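Local coordinates for protein polyguluronate lyase (Corynebacterium sp., PDB 1UAI) that probably degrades alginate by lyase cleavage of its poly(alpha-L-guluronate) chains, at residues C4-A8 with L36-A40; L106-K110 with S201-P205; V125-E131 with T138-H144. One frame throughout, in Å; residues are numbered along the deposited sequence.

Contact 1 of 3, residues C4-A8 with L36-A40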
loop_
_atom_site.group_PDB
_atom_site.type_symbol
_atom_site.label_atom_id
_atom_site.label_comp_id
_atom_site.label_asym_id
_atom_site.label_seq_id
_atom_site.Cartn_x
_atom_site.Cartn_y
_atom_site.Cartn_z
ATOM N N CYS A 4 -7.224 -6.682 19.319
ATOM C CA CYS A 4 -6.947 -7.745 18.363
ATOM C C CYS A 4 -8.083 -8.163 17.435
ATOM O O CYS A 4 -7.910 -9.078 16.634
ATOM C CB CYS A 4 -6.465 -8.986 19.118
ATOM S SG CYS A 4 -5.257 -8.673 20.446
ATOM N N ASP A 5 -9.231 -7.501 17.523
ATOM C CA ASP A 5 -10.366 -7.888 16.690
ATOM C C ASP A 5 -10.489 -7.209 15.329
ATOM O O ASP A 5 -10.876 -7.851 14.352
ATOM C CB ASP A 5 -11.676 -7.696 17.462
ATOM C CG ASP A 5 -11.723 -8.506 18.744
ATOM O OD1 ASP A 5 -11.209 -9.644 18.751
ATOM O OD2 ASP A 5 -12.287 -8.009 19.739
ATOM N N TYR A 6 -10.161 -5.924 15.256
ATOM C CA TYR A 6 -10.285 -5.187 14.001
ATOM C C TYR A 6 -9.047 -4.380 13.657
ATOM O O TYR A 6 -8.392 -3.831 14.539
ATOM C CB TYR A 6 -11.465 -4.213 14.074
ATOM C CG TYR A 6 -12.776 -4.851 14.446
ATOM C CD1 TYR A 6 -13.407 -5.741 13.583
ATOM C CD2 TYR A 6 -13.388 -4.568 15.666
ATOM C CE1 TYR A 6 -14.616 -6.337 13.921
ATOM C CE2 TYR A 6 -14.599 -5.158 16.017
ATOM C CZ TYR A 6 -15.205 -6.041 15.137
ATOM O OH TYR A 6 -16.408 -6.621 15.468
ATOM N N PRO A 7 -8.706 -4.298 12.360
ATOM C CA PRO A 7 -7.531 -3.519 11.964
ATOM C C PRO A 7 -7.607 -2.092 12.519
ATOM O O PRO A 7 -6.584 -1.494 12.850
ATOM C CB PRO A 7 -7.608 -3.556 10.444
ATOM C CG PRO A 7 -8.081 -4.952 10.197
ATOM C CD PRO A 7 -9.189 -5.121 11.233
ATOM N N ALA A 8 -8.823 -1.563 12.634
ATOM C CA ALA A 8 -9.034 -0.208 13.141
ATOM C C ALA A 8 -8.618 -0.031 14.602
ATOM O O ALA A 8 -8.592 1.089 15.108
ATOM C CB ALA A 8 -10.496 0.193 12.962
ATOM N N LEU A 36 -15.899 0.753 8.494
ATOM C CA LEU A 36 -14.515 0.303 8.537
ATOM C C LEU A 36 -13.998 0.151 9.967
ATOM O O LEU A 36 -13.136 -0.691 10.230
ATOM C CB LEU A 36 -13.620 1.276 7.759
ATOM C CG LEU A 36 -12.125 0.945 7.675
ATOM C CD1 LEU A 36 -11.927 -0.450 7.094
ATOM C CD2 LEU A 36 -11.423 1.988 6.818
ATOM N N ASP A 37 -14.537 0.945 10.890
ATOM C CA ASP A 37 -14.103 0.894 12.283
ATOM C C ASP A 37 -14.272 -0.482 12.923
ATOM O O ASP A 37 -13.541 -0.830 13.851
ATOM C CB ASP A 37 -14.850 1.944 13.109
ATOM C CG ASP A 37 -14.266 2.109 14.500
ATOM O OD1 ASP A 37 -13.056 2.397 14.607
ATOM O OD2 ASP A 37 -15.017 1.952 15.486
ATOM N N THR A 38 -15.237 -1.259 12.444
ATOM C CA THR A 38 -15.449 -2.599 12.983
ATOM C C THR A 38 -15.545 -3.617 11.852
ATOM O O THR A 38 -16.388 -4.511 11.873
ATOM C CB THR A 38 -16.721 -2.667 13.872
ATOM O OG1 THR A 38 -17.843 -2.125 13.165
ATOM C CG2 THR A 38 -16.511 -1.881 15.158
ATOM N N PHE A 39 -14.658 -3.477 10.869
ATOM C CA PHE A 39 -14.621 -4.371 9.719
ATOM C C PHE A 39 -13.344 -5.194 9.644
ATOM O O PHE A 39 -12.247 -4.695 9.905
ATOM C CB PHE A 39 -14.739 -3.580 8.413
ATOM C CG PHE A 39 -14.594 -4.435 7.181
ATOM C CD1 PHE A 39 -15.616 -5.299 6.801
ATOM C CD2 PHE A 39 -13.418 -4.419 6.434
ATOM C CE1 PHE A 39 -15.471 -6.138 5.700
ATOM C CE2 PHE A 39 -13.263 -5.256 5.328
ATOM C CZ PHE A 39 -14.294 -6.117 4.963
ATOM N N ALA A 40 -13.502 -6.457 9.271
ATOM C CA ALA A 40 -12.377 -7.363 9.094
ATOM C C ALA A 40 -12.830 -8.482 8.171
ATOM O O ALA A 40 -14.001 -8.862 8.175
ATOM C CB ALA A 40 -11.928 -7.940 10.432
HETATM O O HOH W 1 -11.030 -2.409 10.890
#

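Contact 2 of 3, residues L106-K110 with S201-P205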
loop_
_atom_site.group_PDB
_atom_site.type_symbol
_atom_site.label_atom_id
_atom_site.label_comp_id
_atom_site.label_asym_id
_atom_site.label_seq_id
_atom_site.Cartn_x
_atom_site.Cartn_y
_atom_site.Cartn_z
ATOM N N LEU A 106 5.362 -13.422 -1.105
ATOM C CA LEU A 106 5.389 -12.984 -2.492
ATOM C C LEU A 106 4.756 -14.018 -3.404
ATOM O O LEU A 106 4.810 -15.217 -3.133
ATOM C CB LEU A 106 6.832 -12.750 -2.939
ATOM C CG LEU A 106 7.576 -11.606 -2.249
ATOM C CD1 LEU A 106 9.053 -11.662 -2.598
ATOM C CD2 LEU A 106 6.968 -10.277 -2.674
ATOM N N PRO A 107 4.137 -13.565 -4.501
ATOM C CA PRO A 107 3.517 -14.514 -5.425
ATOM C C PRO A 107 4.588 -15.315 -6.159
ATOM O O PRO A 107 5.753 -14.908 -6.226
ATOM C CB PRO A 107 2.710 -13.612 -6.358
ATOM C CG PRO A 107 3.487 -12.328 -6.351
ATOM C CD PRO A 107 3.879 -12.172 -4.908
ATOM N N GLU A 108 4.189 -16.460 -6.698
ATOM C CA GLU A 108 5.094 -17.324 -7.442
ATOM C C GLU A 108 5.404 -16.727 -8.812
ATOM O O GLU A 108 4.652 -15.895 -9.320
ATOM C CB GLU A 108 4.453 -18.701 -7.644
ATOM C CG GLU A 108 4.201 -19.490 -6.372
ATOM C CD GLU A 108 5.486 -19.939 -5.707
ATOM O OE1 GLU A 108 6.353 -20.496 -6.413
ATOM O OE2 GLU A 108 5.628 -19.743 -4.482
ATOM N N VAL A 109 6.523 -17.159 -9.390
ATOM C CA VAL A 109 6.964 -16.754 -10.725
ATOM C C VAL A 109 7.364 -15.291 -10.910
ATOM O O VAL A 109 8.443 -15.002 -11.426
ATOM C CB VAL A 109 5.884 -17.104 -11.777
ATOM C CG1 VAL A 109 6.439 -16.902 -13.173
ATOM C CG2 VAL A 109 5.418 -18.541 -11.590
ATOM N N LYS A 110 6.478 -14.382 -10.514
ATOM C CA LYS A 110 6.695 -12.940 -10.617
ATOM C C LYS A 110 6.510 -12.434 -9.188
ATOM O O LYS A 110 5.447 -11.928 -8.825
ATOM C CB LYS A 110 5.642 -12.334 -11.551
ATOM C CG LYS A 110 5.854 -10.875 -11.920
ATOM C CD LYS A 110 4.807 -10.418 -12.929
ATOM C CE LYS A 110 5.075 -9.008 -13.431
ATOM N NZ LYS A 110 4.992 -7.992 -12.346
ATOM N N SER A 201 -2.406 -14.410 -15.279
ATOM C CA SER A 201 -1.834 -14.388 -16.619
ATOM C C SER A 201 -0.313 -14.521 -16.564
ATOM O O SER A 201 0.302 -15.004 -17.515
ATOM C CB SER A 201 -2.200 -13.092 -17.350
ATOM O OG SER A 201 -1.407 -12.002 -16.905
ATOM N N ASN A 202 0.298 -14.100 -15.459
ATOM C CA ASN A 202 1.751 -14.184 -15.343
ATOM C C ASN A 202 2.282 -14.857 -14.081
ATOM O O ASN A 202 3.470 -14.751 -13.768
ATOM C CB ASN A 202 2.391 -12.796 -15.496
ATOM C CG ASN A 202 1.764 -11.750 -14.592
ATOM O OD1 ASN A 202 1.221 -12.065 -13.532
ATOM N ND2 ASN A 202 1.856 -10.488 -15.003
ATOM N N SER A 203 1.407 -15.556 -13.366
ATOM C CA SER A 203 1.798 -16.272 -12.158
ATOM C C SER A 203 0.916 -17.499 -11.993
ATOM O O SER A 203 -0.300 -17.427 -12.160
ATOM C CB SER A 203 1.662 -15.380 -10.920
ATOM O OG SER A 203 1.979 -16.103 -9.739
ATOM N N SER A 204 1.537 -18.627 -11.675
ATOM C CA SER A 204 0.813 -19.875 -11.471
ATOM C C SER A 204 1.309 -20.475 -10.163
ATOM O O SER A 204 2.452 -20.252 -9.769
ATOM C CB SER A 204 1.072 -20.836 -12.636
ATOM O OG SER A 204 2.459 -21.030 -12.840
ATOM N N PRO A 205 0.459 -21.247 -9.469
ATOM C CA PRO A 205 -0.918 -21.584 -9.840
ATOM C C PRO A 205 -1.910 -20.441 -9.646
ATOM O O PRO A 205 -1.658 -19.496 -8.894
ATOM C CB PRO A 205 -1.231 -22.762 -8.929
ATOM C CG PRO A 205 -0.516 -22.379 -7.676
ATOM C CD PRO A 205 0.825 -21.893 -8.195
#

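Contact 3 of 3, residues V125-E131 with T138-H144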
loop_
_atom_site.group_PDB
_atom_site.type_symbol
_atom_site.label_atom_id
_atom_site.label_comp_id
_atom_site.label_asym_id
_atom_site.label_seq_id
_atom_site.Cartn_x
_atom_site.Cartn_y
_atom_site.Cartn_z
ATOM N N VAL A 125 2.735 7.544 -8.705
ATOM C CA VAL A 125 3.817 8.513 -8.842
ATOM C C VAL A 125 5.144 7.902 -8.397
ATOM O O VAL A 125 6.145 7.979 -9.108
ATOM C CB VAL A 125 3.503 9.778 -8.013
ATOM C CG1 VAL A 125 4.622 10.797 -8.155
ATOM C CG2 VAL A 125 2.179 10.374 -8.476
ATOM N N THR A 126 5.141 7.304 -7.213
ATOM C CA THR A 126 6.319 6.644 -6.664
ATOM C C THR A 126 5.814 5.679 -5.603
ATOM O O THR A 126 4.920 6.016 -4.825
ATOM C CB THR A 126 7.318 7.656 -6.046
ATOM O OG1 THR A 126 8.377 6.944 -5.396
ATOM C CG2 THR A 126 6.630 8.570 -5.046
ATOM N N VAL A 127 6.366 4.469 -5.592
ATOM C CA VAL A 127 5.934 3.454 -4.641
ATOM C C VAL A 127 7.109 2.634 -4.113
ATOM O O VAL A 127 8.205 2.661 -4.680
ATOM C CB VAL A 127 4.920 2.460 -5.302
ATOM C CG1 VAL A 127 3.951 3.207 -6.202
ATOM C CG2 VAL A 127 5.661 1.396 -6.101
ATOM N N PHE A 128 6.866 1.928 -3.010
ATOM C CA PHE A 128 7.848 1.022 -2.418
ATOM C C PHE A 128 7.472 -0.317 -3.048
ATOM O O PHE A 128 6.385 -0.851 -2.799
ATOM C CB PHE A 128 7.694 0.959 -0.898
ATOM C CG PHE A 128 8.369 2.091 -0.165
ATOM C CD1 PHE A 128 9.515 1.859 0.592
ATOM C CD2 PHE A 128 7.854 3.383 -0.218
ATOM C CE1 PHE A 128 10.138 2.896 1.287
ATOM C CE2 PHE A 128 8.469 4.428 0.473
ATOM C CZ PHE A 128 9.612 4.181 1.226
ATOM N N ARG A 129 8.376 -0.843 -3.867
ATOM C CA ARG A 129 8.139 -2.071 -4.608
ATOM C C ARG A 129 9.189 -3.143 -4.351
ATOM O O ARG A 129 10.382 -2.923 -4.570
ATOM C CB ARG A 129 8.107 -1.731 -6.103
ATOM C CG ARG A 129 7.903 -2.910 -7.040
ATOM C CD ARG A 129 8.060 -2.489 -8.500
ATOM N NE ARG A 129 7.817 -3.607 -9.407
ATOM C CZ ARG A 129 6.693 -3.792 -10.091
ATOM N NH1 ARG A 129 5.695 -2.925 -9.994
ATOM N NH2 ARG A 129 6.554 -4.869 -10.855
ATOM N N LEU A 130 8.742 -4.308 -3.894
ATOM C CA LEU A 130 9.652 -5.415 -3.641
ATOM C C LEU A 130 9.572 -6.440 -4.767
ATOM O O LEU A 130 8.480 -6.824 -5.196
ATOM C CB LEU A 130 9.315 -6.116 -2.319
ATOM C CG LEU A 130 10.182 -7.335 -1.967
ATOM C CD1 LEU A 130 11.622 -6.887 -1.738
ATOM C CD2 LEU A 130 9.640 -8.029 -0.726
ATOM N N GLU A 131 10.738 -6.854 -5.255
ATOM C CA GLU A 131 10.842 -7.884 -6.284
ATOM C C GLU A 131 11.868 -8.870 -5.729
ATOM O O GLU A 131 13.068 -8.602 -5.747
ATOM C CB GLU A 131 11.332 -7.298 -7.615
ATOM C CG GLU A 131 10.447 -6.182 -8.151
ATOM C CD GLU A 131 10.738 -5.822 -9.598
ATOM O OE1 GLU A 131 11.842 -6.132 -10.093
ATOM O OE2 GLU A 131 9.859 -5.213 -10.244
ATOM N N THR A 138 10.153 3.426 -6.785
ATOM C CA THR A 138 9.889 3.641 -8.197
ATOM C C THR A 138 9.674 5.108 -8.538
ATOM O O THR A 138 9.596 5.962 -7.658
ATOM C CB THR A 138 8.632 2.876 -8.625
ATOM O OG1 THR A 138 7.490 3.476 -8.003
ATOM C CG2 THR A 138 8.721 1.413 -8.199
ATOM N N LYS A 139 9.600 5.385 -9.834
ATOM C CA LYS A 139 9.335 6.725 -10.339
ATOM C C LYS A 139 8.507 6.516 -11.595
ATOM O O LYS A 139 9.032 6.117 -12.635
ATOM C CB LYS A 139 10.623 7.475 -10.690
ATOM C CG LYS A 139 10.359 8.886 -11.208
ATOM C CD LYS A 139 11.639 9.595 -11.615
ATOM C CE LYS A 139 11.349 10.986 -12.158
ATOM N NZ LYS A 139 10.474 10.947 -13.362
ATOM N N GLY A 140 7.209 6.771 -11.493
ATOM C CA GLY A 140 6.347 6.575 -12.641
ATOM C C GLY A 140 6.438 5.132 -13.108
ATOM O O GLY A 140 6.372 4.206 -12.298
ATOM N N ASP A 141 6.612 4.937 -14.412
ATOM C CA ASP A 141 6.701 3.595 -14.975
ATOM C C ASP A 141 8.043 2.906 -14.754
ATOM O O ASP A 141 8.205 1.746 -15.127
ATOM C CB ASP A 141 6.401 3.626 -16.476
ATOM C CG ASP A 141 5.017 4.151 -16.784
ATOM O OD1 ASP A 141 4.058 3.724 -16.108
ATOM O OD2 ASP A 141 4.889 4.982 -17.706
ATOM N N ASP A 142 9.003 3.606 -14.158
ATOM C CA ASP A 142 10.310 3.003 -13.909
ATOM C C ASP A 142 10.273 2.249 -12.585
ATOM O O ASP A 142 10.442 2.839 -11.512
ATOM C CB ASP A 142 11.405 4.071 -13.868
ATOM C CG ASP A 142 12.801 3.473 -13.780
ATOM O OD1 ASP A 142 12.921 2.239 -13.633
ATOM O OD2 ASP A 142 13.782 4.241 -13.859
ATOM N N THR A 143 10.059 0.940 -12.676
ATOM C CA THR A 143 9.978 0.076 -11.502
ATOM C C THR A 143 11.302 -0.090 -10.758
ATOM O O THR A 143 11.315 -0.573 -9.625
ATOM C CB THR A 143 9.483 -1.336 -11.883
ATOM O OG1 THR A 143 10.394 -1.918 -12.823
ATOM C CG2 THR A 143 8.091 -1.275 -12.497
ATOM N N HIS A 144 12.406 0.302 -11.392
ATOM C CA HIS A 144 13.730 0.167 -10.785
ATOM C C HIS A 144 14.449 1.504 -10.603
ATOM O O HIS A 144 15.678 1.556 -10.575
ATOM C CB HIS A 144 14.602 -0.756 -11.644
ATOM C CG HIS A 144 14.113 -2.170 -11.713
ATOM N ND1 HIS A 144 14.624 -3.086 -12.608
ATOM C CD2 HIS A 144 13.174 -2.830 -10.995
ATOM C CE1 HIS A 144 14.020 -4.248 -12.439
ATOM N NE2 HIS A 144 13.134 -4.120 -11.467
HETATM O O HOH W 2 9.960 -4.616 -12.821
#

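Contact 1 of 3, residues C4-A8 with L36-A40
The phenol ring of Y6 lies flat over the backbone of T38, joining the N-terminal loop to the loop after strand 27-31 in a jellyroll beta-sandwich. The fit is a CH-pi contact: T38 CA stands 3.7 Å from the centroid of the Y6 ring and 7° off its normal, while D5 CB covers the other face nearer the rim. With CG anti to the carbonyl carbon (chi1 -55°), the Y6 ring is laid over the T38 backbone, its side chain crossing that of T38 at a slant, and its CE1 comes within 3.3 Å of T38 O. A40 brings a methyl to the ring edge, CB lying 4.1 Å from Y6 CD1; the same methyl packs on P7 CD at 4.0 Å. At the other end the small side chain of A8 allows close approach, CB being 3.3 Å from D37 O. The backbones are bridged by a water that accepts from A8 N and donates to L36 O and F39 O, 2.8 Å from each of the two oxygens. Further out, P7 and L36 both rest on F45 of strand 45-47, and the disulfide C4-C51 ties down the start of the segment. Q9 OE1 accepts from the backbone N of both D5 and Y6.

Contact 2 of 3, residues L106-K110 with S201-P205
S203 reaches across to E108 with its hydroxyl, fastening a classic gamma turn in the loop between strands 95-105 and 112-119 to the small loop enclosed by the disulfide C200-C206 of this jellyroll lyase. Hydrogen bonding centres on E108 O. Within the turn, K110 N donates to that oxygen over 2.7 Å, with V109 at the apex in a positive-phi conformation (phi 67°). S203 OG donates to E108 O from the opposite face of the carbonyl plane, also at 2.7 Å, and stands 39° out of that plane. Two donors thus grip one acceptor. A serine suits the place because its short arm, turned anti to the backbone N (chi1 177°), carries the hydroxyl straight to the turn, where N210 ND2 is a further partner of OG.

Van der Waals packing completes the fit. The branched V109 straddles the facing backbone: CG1 is 3.7 Å from N202 O, while CG2 lies 3.9 Å from S204 O. E108 lays its CB against that same carbonyl, 3.3 Å from S204 O, before the bent chain leads its carboxylate away. S204 N, buried by this packing, has no hydrogen-bonding partner in the model.

K110 and N202 meet through the aliphatic part of the lysine, which crosses the amide at a slant. The amide is engaged by other residues, N202 OD1 with the backbone N of N199 and N202 ND2 with Y70 OH. Extended as far as CE and then bent at its last torsion, the lysine suits this course, since its methylenes can pass the amide while its ammonium reaches Q197 O in the loop after strand 194-196 and H112 ND1. Of these methylenes CD comes nearest, 3.6 Å from N202 ND2.

Contact 3 of 3, residues V125-E131 with T138-H144
E131 and H144 cross at about a right angle, the carboxylate and imidazole planes 77° apart. H144 NE2 donates to E131 OE1 over 2.8 Å; the oxygen lies close to the ring plane, whereas the nitrogen sits above the carboxylate plane. The other oxygen, OE2, forms a salt bridge with R129 NE at 2.7 Å, meeting it nearly in the guanidinium plane, and accepts from a water that also bonds T143 OG1. Glutamate suits this spot because its two oxygens can serve a histidine and an arginine together. T143 lays its methyl over one face of the R129 guanidinium, CG2 being 3.8 Å from CZ.

Nearer the turn, two threonine hydroxyls bond to the facing backbone. T126 OG1 donates to T138 O at 2.8 Å, and T138 OG1, held between its own backbone N and carbonyl carbon (chi1 68°), accepts from V127 N at 2.8 Å. T138 N answers V127 O in the carbonyl plane. G140 N donates to V125 O, and glycine suits the positive phi of this type II' turn from K139 to D142.

The strands 124-131 and 134-139 form a beta hairpin. A classic beta bulge at V125 and T126, opposite I118, adjoins strand 112-119, where V127 packs on V114 and Q117; F128 meets F99 and F162 of the other sheet edge to face.

How the contacts relate
Contacts 2 and 3 adjoin, their centres 19 Å apart: L106 CD2 packs on L130 CD2 at 4.0 Å, and K110 NZ lies 3.8 Å from R129 NH2. The like charges of this last pair are probably eased by E131 on R129 and by Q197 O on K110. Along the chain the hairpin of contact 3 falls between the two segments of contact 2. Contact 1 stands apart, its centre about 30 Å from either of the others and across the chain's centre from contact 3. In lyases of this family the groove of the sandwich's concave sheet holds alginate; strand 124-131 probably contributes to that sheet, whereas contact 1 joins two loops, its nearest atoms about 19 Å from those of contact 2 or contact 3.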